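Intracellular growth locus, subunit C (Francisella tularensis subsp. tularensis, PDB 2QWU) probably supports growth of the bacterium inside host cells as a pathogenicity island protein, consistent with a role as an Hcp-like component of its type VI secretion system. Local coordinates at residues L48-A54 with D65-A71; I89-I95 with R174-I180; T185-L190 with V202-I208. The protein carries 2 engineered substitutions. All blocks are in the same frame, centred on the assembly; numbering follows the deposited sequence.

Interaction 1. Residues L48-A54 with D65-A71; sequences LDKNIVA and DSATAAA
One carbonyl oxygen, that of Ile52, is gripped by two successive backbone N-H groups: Thr68 N binds it at 2.8 Å and Ala69 N at 3.0 Å. The two donors do not use it alike, since Ala69 N lies in the plane of the carbonyl while Thr68 N is tilted out of it. A return bond from Ile52 N to Ala69 O closes the pair, so that Ile52 and Ala69 form a single antiparallel bridge. A little further along, the side chain of Thr68 adds a bond of its own. Its hydroxyl is tucked between its own N and carbonyl carbon (chi1 54°), and OG1 gives its hydrogen to Ala54 O at 2.8 Å, coming from well to the side of that C=O. The methyl of Ala54 meanwhile rests against the methyl of Ala69, CB to CB 3.7 Å. On the outer side Lys50 stretches in one extended run alongside the backbone of Ala69 and Thr68, and its CE comes 3.5 Å from Thr68 O. Ala67 fits its small CB against Lys50 O and Asn51 CA. At the inner end a water stands 2.8 Å from Asn51 OD1 and 2.7 Å from Ala70 O; other acceptors compete for its protons, so it may not serve both at once. The amide ND2 of Asn51 reaches Leu94 O on strand 86-96, and Phe37 packs against Ala54 and Ala69. Within 48-54 the chain turns tightly at Val53, the centre of an inverse gamma turn. Asn51 and Ile52 facing Ala69, and Thr68 and Ala69 facing Ile52, are classic beta bulges, one in each segment, sharing the Ile52-Ala69 bridge in the irregular excursion between strands 46-47 and 71-79.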
loop_
_atom_site.group_PDB
_atom_site.type_symbol
_atom_site.label_atom_id
_atom_site.label_comp_id
_atom_site.label_asym_id
_atom_site.label_seq_id
_atom_site.Cartn_x
_atom_site.Cartn_y
_atom_site.Cartn_z
ATOM N N LEU A 48 -10.963 1.498 7.944
ATOM C CA LEU A 48 -10.003 1.223 9.008
ATOM C C LEU A 48 -9.764 2.531 9.774
ATOM O O LEU A 48 -9.731 3.595 9.173
ATOM C CB LEU A 48 -8.666 0.711 8.429
ATOM C CG LEU A 48 -8.421 -0.747 7.975
ATOM C CD1 LEU A 48 -8.267 -1.690 9.193
ATOM C CD2 LEU A 48 -9.551 -1.217 7.065
ATOM N N ASP A 49 -9.607 2.447 11.095
ATOM C CA ASP A 49 -9.311 3.626 11.915
ATOM C C ASP A 49 -7.913 4.148 11.596
ATOM O O ASP A 49 -6.986 3.370 11.317
ATOM C CB ASP A 49 -9.316 3.292 13.416
ATOM C CG ASP A 49 -10.668 2.794 13.917
ATOM O OD1 ASP A 49 -11.740 3.200 13.383
ATOM O OD2 ASP A 49 -10.633 1.980 14.881
ATOM N N LYS A 50 -7.759 5.466 11.614
ATOM C CA LYS A 50 -6.458 6.097 11.378
ATOM C C LYS A 50 -5.812 6.123 12.777
ATOM O O LYS A 50 -6.015 7.042 13.547
ATOM C CB LYS A 50 -6.694 7.504 10.859
ATOM C CG LYS A 50 -5.443 8.228 10.430
ATOM C CD LYS A 50 -5.856 9.675 10.220
ATOM C CE LYS A 50 -4.865 10.367 9.379
ATOM N NZ LYS A 50 -5.301 11.796 9.315
ATOM N N ASN A 51 -5.038 5.090 13.106
ATOM C CA ASN A 51 -4.491 4.936 14.441
ATOM C C ASN A 51 -3.010 4.611 14.514
ATOM O O ASN A 51 -2.492 4.219 15.567
ATOM C CB ASN A 51 -5.283 3.826 15.160
ATOM C CG ASN A 51 -5.170 2.490 14.452
ATOM O OD1 ASN A 51 -4.527 2.406 13.424
ATOM N ND2 ASN A 51 -5.827 1.463 14.976
ATOM N N ILE A 52 -2.298 4.759 13.401
ATOM C CA ILE A 52 -0.887 4.486 13.428
ATOM C C ILE A 52 -0.149 5.790 13.339
ATOM O O ILE A 52 -0.462 6.612 12.450
ATOM C CB ILE A 52 -0.454 3.585 12.227
ATOM C CG1 ILE A 52 -1.160 2.228 12.317
ATOM C CG2 ILE A 52 1.077 3.499 12.197
ATOM C CD1 ILE A 52 -1.021 1.398 11.008
ATOM N N VAL A 53 0.786 6.004 14.265
ATOM C CA VAL A 53 1.595 7.237 14.224
ATOM C C VAL A 53 2.760 6.971 13.268
ATOM O O VAL A 53 3.880 6.634 13.694
ATOM C CB VAL A 53 2.071 7.636 15.635
ATOM C CG1 VAL A 53 2.800 8.954 15.578
ATOM C CG2 VAL A 53 0.828 7.766 16.552
ATOM N N ALA A 54 2.469 7.083 11.970
ATOM C CA ALA A 54 3.457 6.788 10.921
ATOM C C ALA A 54 4.339 7.985 10.699
ATOM O O ALA A 54 3.903 9.183 10.794
ATOM C CB ALA A 54 2.760 6.383 9.631
ATOM N N ASP A 65 2.894 13.000 17.201
ATOM C CA ASP A 65 2.029 12.665 18.302
ATOM C C ASP A 65 0.697 12.077 17.842
ATOM O O ASP A 65 0.285 11.008 18.314
ATOM C CB ASP A 65 1.844 13.890 19.179
ATOM C CG ASP A 65 1.448 15.119 18.389
ATOM O OD1 ASP A 65 1.769 15.201 17.174
ATOM O OD2 ASP A 65 0.816 16.020 18.999
ATOM N N SER A 66 0.040 12.717 16.893
ATOM C CA SER A 66 -1.240 12.191 16.459
ATOM C C SER A 66 -1.079 11.145 15.366
ATOM O O SER A 66 -0.085 11.122 14.668
ATOM C CB SER A 66 -2.135 13.315 15.960
ATOM O OG SER A 66 -1.652 13.798 14.709
ATOM N N ALA A 67 -2.068 10.264 15.257
ATOM C CA ALA A 67 -2.038 9.222 14.225
ATOM C C ALA A 67 -2.055 9.866 12.858
ATOM O O ALA A 67 -2.757 10.856 12.596
ATOM C CB ALA A 67 -3.238 8.330 14.352
ATOM N N THR A 68 -1.367 9.232 11.927
ATOM C CA THR A 68 -1.260 9.782 10.585
ATOM C C THR A 68 -1.620 8.776 9.537
ATOM O O THR A 68 -1.762 9.117 8.354
ATOM C CB THR A 68 0.206 10.232 10.287
ATOM O OG1 THR A 68 1.100 9.141 10.536
ATOM C CG2 THR A 68 0.618 11.388 11.197
ATOM N N ALA A 69 -1.738 7.512 9.938
ATOM C CA ALA A 69 -2.017 6.491 8.932
ATOM C C ALA A 69 -3.031 5.441 9.376
ATOM O O ALA A 69 -3.073 5.114 10.553
ATOM C CB ALA A 69 -0.702 5.756 8.586
ATOM N N ALA A 70 -3.853 4.994 8.427
ATOM C CA ALA A 70 -4.788 3.896 8.660
ATOM C C ALA A 70 -4.064 2.563 8.291
ATOM O O ALA A 70 -4.447 1.483 8.771
ATOM C CB ALA A 70 -6.045 4.081 7.771
ATOM N N ALA A 71 -3.047 2.641 7.430
ATOM C CA ALA A 71 -2.335 1.419 7.012
ATOM C C ALA A 71 -0.993 1.757 6.446
ATOM O O ALA A 71 -0.796 2.871 5.946
ATOM C CB ALA A 71 -3.119 0.679 5.920
HETATM O O HOH W 1 -4.544 0.564 11.323
#

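Interaction 2. Residues I89-I95 with R174-I180; sequences ITLGVLI and RYHIISI
Two neighbouring strands of the large antiparallel sheet, 86-96 and 173-184, meet here in an unbroken ladder, with Ile89, Leu91, Val93 and Ile95 forming hydrogen-bonded pairs with Ile180, Ile178, His176 and Arg174. The bond from Ile178 N to Leu91 O is 2.7 Å long and nearly straight (177°). On the Leu91 face, Val93 and Ile178 cross at about a right angle, CG2 to CD1 3.7 Å, while Ile89 and Ile180 lie side by side; Leu41 and Ile160 help bury this layer. On the other face Thr90 CG2 presses tightly on Ile177 CG2 at 3.5 Å. The Tyr175 ring, swung away from its own backbone N (chi1 -175°), slants across Gly92, which has no side chain, and OH lies 3.6 Å from Gly92 CA. That hydroxyl is hydrogen-bonded to Pro24 O and Ser72 OG. Near the end of the ladder Ile95 CG1 sits over one face of the His176 ring, a CH-pi contact 3.7 Å from the centroid. The ring is also held by its edge: ND1 donates in the ring plane to Arg174 O at 2.9 Å, standing well above that carbonyl's own plane, and Ile95 N reaches the oxygen from the opposite face.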
loop_
_atom_site.group_PDB
_atom_site.type_symbol
_atom_site.label_atom_id
_atom_site.label_comp_id
_atom_site.label_asym_id
_atom_site.label_seq_id
_atom_site.Cartn_x
_atom_site.Cartn_y
_atom_site.Cartn_z
ATOM N N ILE A 89 -0.877 -6.732 -3.188
ATOM C CA ILE A 89 -0.491 -5.717 -2.214
ATOM C C ILE A 89 -0.472 -6.301 -0.826
ATOM O O ILE A 89 -1.234 -7.207 -0.500
ATOM C CB ILE A 89 -1.471 -4.466 -2.312
ATOM C CG1 ILE A 89 -0.923 -3.298 -1.474
ATOM C CG2 ILE A 89 -2.900 -4.824 -1.771
ATOM C CD1 ILE A 89 -1.742 -2.018 -1.756
ATOM N N THR A 90 0.418 -5.784 0.005
ATOM C CA THR A 90 0.530 -6.211 1.402
ATOM C C THR A 90 0.446 -4.955 2.264
ATOM O O THR A 90 1.208 -4.013 2.050
ATOM C CB THR A 90 1.871 -6.930 1.660
ATOM O OG1 THR A 90 1.903 -8.128 0.850
ATOM C CG2 THR A 90 1.936 -7.393 3.103
ATOM N N LEU A 91 -0.554 -4.937 3.163
ATOM C CA LEU A 91 -0.799 -3.778 4.019
ATOM C C LEU A 91 -0.619 -4.133 5.487
ATOM O O LEU A 91 -0.910 -5.246 5.879
ATOM C CB LEU A 91 -2.261 -3.293 3.794
ATOM C CG LEU A 91 -2.645 -2.920 2.359
ATOM C CD1 LEU A 91 -4.120 -3.059 2.134
ATOM C CD2 LEU A 91 -2.227 -1.507 2.137
ATOM N N GLY A 92 -0.141 -3.182 6.288
ATOM C CA GLY A 92 0.006 -3.402 7.714
ATOM C C GLY A 92 -1.061 -2.542 8.400
ATOM O O GLY A 92 -1.152 -1.362 8.102
ATOM N N VAL A 93 -1.895 -3.138 9.268
ATOM C CA VAL A 93 -2.905 -2.369 9.972
ATOM C C VAL A 93 -2.839 -2.671 11.460
ATOM O O VAL A 93 -2.331 -3.711 11.882
ATOM C CB VAL A 93 -4.336 -2.648 9.432
ATOM C CG1 VAL A 93 -4.393 -2.297 7.931
ATOM C CG2 VAL A 93 -4.692 -4.161 9.623
ATOM N N LEU A 94 -3.321 -1.740 12.271
ATOM C CA LEU A 94 -3.325 -1.987 13.735
ATOM C C LEU A 94 -4.803 -2.209 14.128
ATOM O O LEU A 94 -5.625 -1.284 14.081
ATOM C CB LEU A 94 -2.713 -0.789 14.465
ATOM C CG LEU A 94 -2.542 -0.963 15.966
ATOM C CD1 LEU A 94 -1.574 -2.094 16.333
ATOM C CD2 LEU A 94 -2.002 0.449 16.421
ATOM N N ILE A 95 -5.161 -3.455 14.456
ATOM C CA ILE A 95 -6.566 -3.791 14.761
ATOM C C ILE A 95 -6.680 -4.842 15.847
ATOM O O ILE A 95 -5.716 -5.565 16.142
ATOM C CB ILE A 95 -7.281 -4.380 13.499
ATOM C CG1 ILE A 95 -6.501 -5.611 12.976
ATOM C CG2 ILE A 95 -7.358 -3.302 12.388
ATOM C CD1 ILE A 95 -7.140 -6.323 11.771
ATOM N N ARG A 174 -3.152 -5.436 17.580
ATOM C CA ARG A 174 -1.861 -5.916 17.127
ATOM C C ARG A 174 -1.627 -5.478 15.681
ATOM O O ARG A 174 -2.576 -5.210 14.947
ATOM C CB ARG A 174 -1.801 -7.431 17.172
ATOM C CG ARG A 174 -1.550 -7.986 18.602
ATOM C CD ARG A 174 -1.732 -9.508 18.590
ATOM N NE ARG A 174 -1.459 -10.057 19.909
ATOM C CZ ARG A 174 -2.305 -10.015 20.937
ATOM N NH1 ARG A 174 -3.512 -9.461 20.813
ATOM N NH2 ARG A 174 -1.923 -10.511 22.121
ATOM N N TYR A 175 -0.363 -5.430 15.302
ATOM C CA TYR A 175 -0.056 -5.044 13.927
ATOM C C TYR A 175 -0.356 -6.312 13.138
ATOM O O TYR A 175 0.252 -7.377 13.416
ATOM C CB TYR A 175 1.400 -4.649 13.844
ATOM C CG TYR A 175 1.815 -4.102 12.487
ATOM C CD1 TYR A 175 1.234 -2.947 11.978
ATOM C CD2 TYR A 175 2.870 -4.688 11.785
ATOM C CE1 TYR A 175 1.715 -2.360 10.768
ATOM C CE2 TYR A 175 3.359 -4.128 10.617
ATOM C CZ TYR A 175 2.781 -2.966 10.112
ATOM O OH TYR A 175 3.272 -2.359 8.960
ATOM N N HIS A 176 -1.266 -6.220 12.161
ATOM C CA HIS A 176 -1.658 -7.384 11.336
ATOM C C HIS A 176 -1.195 -7.148 9.906
ATOM O O HIS A 176 -1.222 -6.025 9.412
ATOM C CB HIS A 176 -3.189 -7.589 11.277
ATOM C CG HIS A 176 -3.807 -8.198 12.528
ATOM N ND1 HIS A 176 -3.830 -7.564 13.754
ATOM C CD2 HIS A 176 -4.487 -9.361 12.678
ATOM C CE1 HIS A 176 -4.509 -8.315 14.623
ATOM N NE2 HIS A 176 -4.913 -9.404 13.996
ATOM N N ILE A 177 -0.816 -8.218 9.221
ATOM C CA ILE A 177 -0.379 -8.059 7.855
ATOM C C ILE A 177 -1.454 -8.615 6.927
ATOM O O ILE A 177 -1.831 -9.777 7.044
ATOM C CB ILE A 177 0.970 -8.774 7.673
ATOM C CG1 ILE A 177 1.971 -8.084 8.611
ATOM C CG2 ILE A 177 1.358 -8.777 6.215
ATOM C CD1 ILE A 177 3.462 -8.369 8.361
ATOM N N ILE A 178 -1.964 -7.777 6.023
ATOM C CA ILE A 178 -3.026 -8.169 5.086
ATOM C C ILE A 178 -2.386 -8.330 3.728
ATOM O O ILE A 178 -1.862 -7.365 3.148
ATOM C CB ILE A 178 -4.151 -7.061 4.995
ATOM C CG1 ILE A 178 -4.723 -6.810 6.384
ATOM C CG2 ILE A 178 -5.164 -7.414 3.981
ATOM C CD1 ILE A 178 -5.752 -5.612 6.339
ATOM N N SER A 179 -2.394 -9.564 3.228
ATOM C CA SER A 179 -1.783 -9.877 1.912
ATOM C C SER A 179 -2.880 -10.184 0.954
ATOM O O SER A 179 -3.643 -11.098 1.190
ATOM C CB SER A 179 -0.849 -11.116 1.982
ATOM O OG SER A 179 0.158 -10.926 2.964
ATOM N N ILE A 180 -2.946 -9.431 -0.139
ATOM C CA ILE A 180 -4.032 -9.598 -1.103
ATOM C C ILE A 180 -3.439 -9.830 -2.475
ATOM O O ILE A 180 -2.498 -9.134 -2.882
ATOM C CB ILE A 180 -4.913 -8.320 -1.184
ATOM C CG1 ILE A 180 -5.159 -7.795 0.233
ATOM C CG2 ILE A 180 -6.238 -8.667 -1.906
ATOM C CD1 ILE A 180 -5.851 -6.422 0.242
#

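Interaction 3. Residues T185-L190 with V202-I208; sequences TSQGSL and VAKIGYI
Both Ile205 N, at 2.7 Å, and Gly206 N, at 3.1 Å, donate to Gly188 O from one face of that flat carbonyl group, and Ile208 lies over the other, its CG1 3.7 Å from Gly188 CA. The second flat group, the Gln187 amide, is used at its edge, where NE2 donates in plane to Ser189 O, 3.0 Å away and close to straight (166°). All this happens at the open end of the beta hairpin formed by strands 189-193 and 200-204, just where the pairing gives out. Inside the hairpin Leu190 and Ala203 exchange two backbone bonds, and Ser189 faces Lys204 in a non-hydrogen-bonded pair, with Ser189 CB 3.5 Å from Val202 CG1. Ile205 turns CG1 between its own N and carbonyl carbon (chi1 64°), which sends CD1 inward past Gln187 O to the methyl of Thr185 on one hand and Leu190 CD1, 4.0 Å away, on the other; Ile78 of strand 71-79 packs on both Ile205 and Leu190. Thr185 OG1 accepts from Gln187 N in an ST turn and is also hydrogen-bonded to Glu147 O. Past the hairpin the two segments are joined through water: one molecule donates to Ser186 O at 2.7 Å and to Tyr207 O at 3.0 Å.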
loop_
_atom_site.group_PDB
_atom_site.type_symbol
_atom_site.label_atom_id
_atom_site.label_comp_id
_atom_site.label_asym_id
_atom_site.label_seq_id
_atom_site.Cartn_x
_atom_site.Cartn_y
_atom_site.Cartn_z
ATOM N N THR A 185 -7.274 -2.767 -11.350
ATOM C CA THR A 185 -7.847 -1.436 -11.062
ATOM C C THR A 185 -8.225 -0.853 -12.427
ATOM O O THR A 185 -7.663 -1.265 -13.423
ATOM C CB THR A 185 -6.759 -0.511 -10.422
ATOM O OG1 THR A 185 -7.277 0.832 -10.240
ATOM C CG2 THR A 185 -5.535 -0.395 -11.337
ATOM N N SER A 186 -9.154 0.100 -12.487
ATOM C CA SER A 186 -9.468 0.747 -13.770
ATOM C C SER A 186 -8.592 1.975 -14.016
ATOM O O SER A 186 -8.673 2.612 -15.087
ATOM C CB SER A 186 -10.909 1.248 -13.799
ATOM O OG SER A 186 -11.778 0.272 -13.307
ATOM N N GLN A 187 -7.781 2.336 -13.030
ATOM C CA GLN A 187 -6.894 3.501 -13.166
ATOM C C GLN A 187 -5.822 3.086 -14.172
ATOM O O GLN A 187 -5.262 1.980 -14.077
ATOM C CB GLN A 187 -6.291 3.881 -11.787
ATOM C CG GLN A 187 -5.418 5.089 -11.803
ATOM C CD GLN A 187 -5.135 5.628 -10.403
ATOM O OE1 GLN A 187 -6.038 5.669 -9.537
ATOM N NE2 GLN A 187 -3.884 6.059 -10.164
ATOM N N GLY A 188 -5.542 3.950 -15.147
ATOM C CA GLY A 188 -4.595 3.568 -16.194
ATOM C C GLY A 188 -3.122 3.857 -15.982
ATOM O O GLY A 188 -2.264 3.320 -16.710
ATOM N N SER A 189 -2.805 4.699 -15.001
ATOM C CA SER A 189 -1.388 5.033 -14.769
ATOM C C SER A 189 -1.186 5.447 -13.318
ATOM O O SER A 189 -2.154 5.657 -12.582
ATOM C CB SER A 189 -0.967 6.184 -15.707
ATOM O OG SER A 189 -1.799 7.321 -15.435
ATOM N N LEU A 190 0.075 5.518 -12.899
ATOM C CA LEU A 190 0.404 5.919 -11.550
ATOM C C LEU A 190 1.664 6.787 -11.586
ATOM O O LEU A 190 2.611 6.479 -12.306
ATOM C CB LEU A 190 0.751 4.673 -10.694
ATOM C CG LEU A 190 -0.433 3.803 -10.214
ATOM C CD1 LEU A 190 0.072 2.492 -9.669
ATOM C CD2 LEU A 190 -1.244 4.561 -9.170
ATOM N N VAL A 202 5.593 8.613 -15.118
ATOM C CA VAL A 202 4.241 8.075 -15.051
ATOM C C VAL A 202 4.306 6.660 -15.582
ATOM O O VAL A 202 4.690 6.442 -16.744
ATOM C CB VAL A 202 3.289 8.904 -15.933
ATOM C CG1 VAL A 202 1.882 8.203 -16.000
ATOM C CG2 VAL A 202 3.193 10.328 -15.371
ATOM N N ALA A 203 3.923 5.694 -14.760
ATOM C CA ALA A 203 3.935 4.329 -15.195
ATOM C C ALA A 203 2.558 4.004 -15.762
ATOM O O ALA A 203 1.566 4.085 -15.042
ATOM C CB ALA A 203 4.202 3.458 -14.044
ATOM N N LYS A 204 2.494 3.641 -17.041
ATOM C CA LYS A 204 1.231 3.248 -17.660
ATOM C C LYS A 204 0.993 1.803 -17.211
ATOM O O LYS A 204 1.872 0.920 -17.366
ATOM C CB LYS A 204 1.355 3.347 -19.197
ATOM C CG LYS A 204 0.148 2.862 -20.003
ATOM C CD LYS A 204 -1.182 3.596 -19.722
ATOM C CE LYS A 204 -2.099 3.451 -20.958
ATOM N NZ LYS A 204 -1.860 2.121 -21.663
ATOM N N ILE A 205 -0.166 1.550 -16.630
ATOM C CA ILE A 205 -0.454 0.201 -16.126
ATOM C C ILE A 205 -1.632 -0.462 -16.774
ATOM O O ILE A 205 -1.812 -1.651 -16.614
ATOM C CB ILE A 205 -0.654 0.165 -14.573
ATOM C CG1 ILE A 205 -1.890 0.969 -14.136
ATOM C CG2 ILE A 205 0.605 0.764 -13.909
ATOM C CD1 ILE A 205 -2.140 0.947 -12.642
ATOM N N GLY A 206 -2.435 0.308 -17.509
ATOM C CA GLY A 206 -3.580 -0.314 -18.132
ATOM C C GLY A 206 -4.221 0.560 -19.175
ATOM O O GLY A 206 -3.715 1.600 -19.513
ATOM N N TYR A 207 -5.384 0.123 -19.643
ATOM C CA TYR A 207 -6.128 0.818 -20.655
ATOM C C TYR A 207 -6.674 2.142 -20.150
ATOM O O TYR A 207 -7.170 2.229 -19.035
ATOM C CB TYR A 207 -7.267 -0.110 -21.117
ATOM C CG TYR A 207 -8.291 0.546 -21.994
ATOM C CD1 TYR A 207 -7.961 0.972 -23.270
ATOM C CD2 TYR A 207 -9.595 0.737 -21.529
ATOM C CE1 TYR A 207 -8.909 1.573 -24.074
ATOM C CE2 TYR A 207 -10.555 1.341 -22.302
ATOM C CZ TYR A 207 -10.215 1.754 -23.581
ATOM O OH TYR A 207 -11.181 2.318 -24.388
ATOM N N ILE A 208 -6.504 3.192 -20.944
ATOM C CA ILE A 208 -7.081 4.510 -20.609
ATOM C C ILE A 208 -8.112 4.822 -21.721
ATOM O O ILE A 208 -7.736 5.041 -22.871
ATOM C CB ILE A 208 -5.993 5.616 -20.558
ATOM C CG1 ILE A 208 -5.052 5.323 -19.377
ATOM C CG2 ILE A 208 -6.646 7.009 -20.358
ATOM C CD1 ILE A 208 -3.771 6.091 -19.427
HETATM O O HOH W 2 -8.377 4.279 -17.146
HETATM O O HOH W 3 -8.098 0.323 -17.288
#

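Interactions 1 and 2 are direct neighbours, their centres about 13 Å apart, whereas interaction 3 lies on the opposite side of the chain's centre, about 28 Å from interaction 1 and about 25 Å from interaction 2 between centres. The bulged loop of interaction 1 sits against strand 86-96: Leu48 CD1 packs on Ile95 CG2 at 3.7 Å and Ala71 CB on Val93 CG1 at 3.8 Å. Interaction 3 touches neither, its nearest atoms staying about 9 Å from interaction 2, yet strand 173-184 leads, through loop residues 185-188, into its hairpin. Strand 71-79 is common ground, beginning in interaction 1, flanking 89-95 and meeting the hairpin at Ile78.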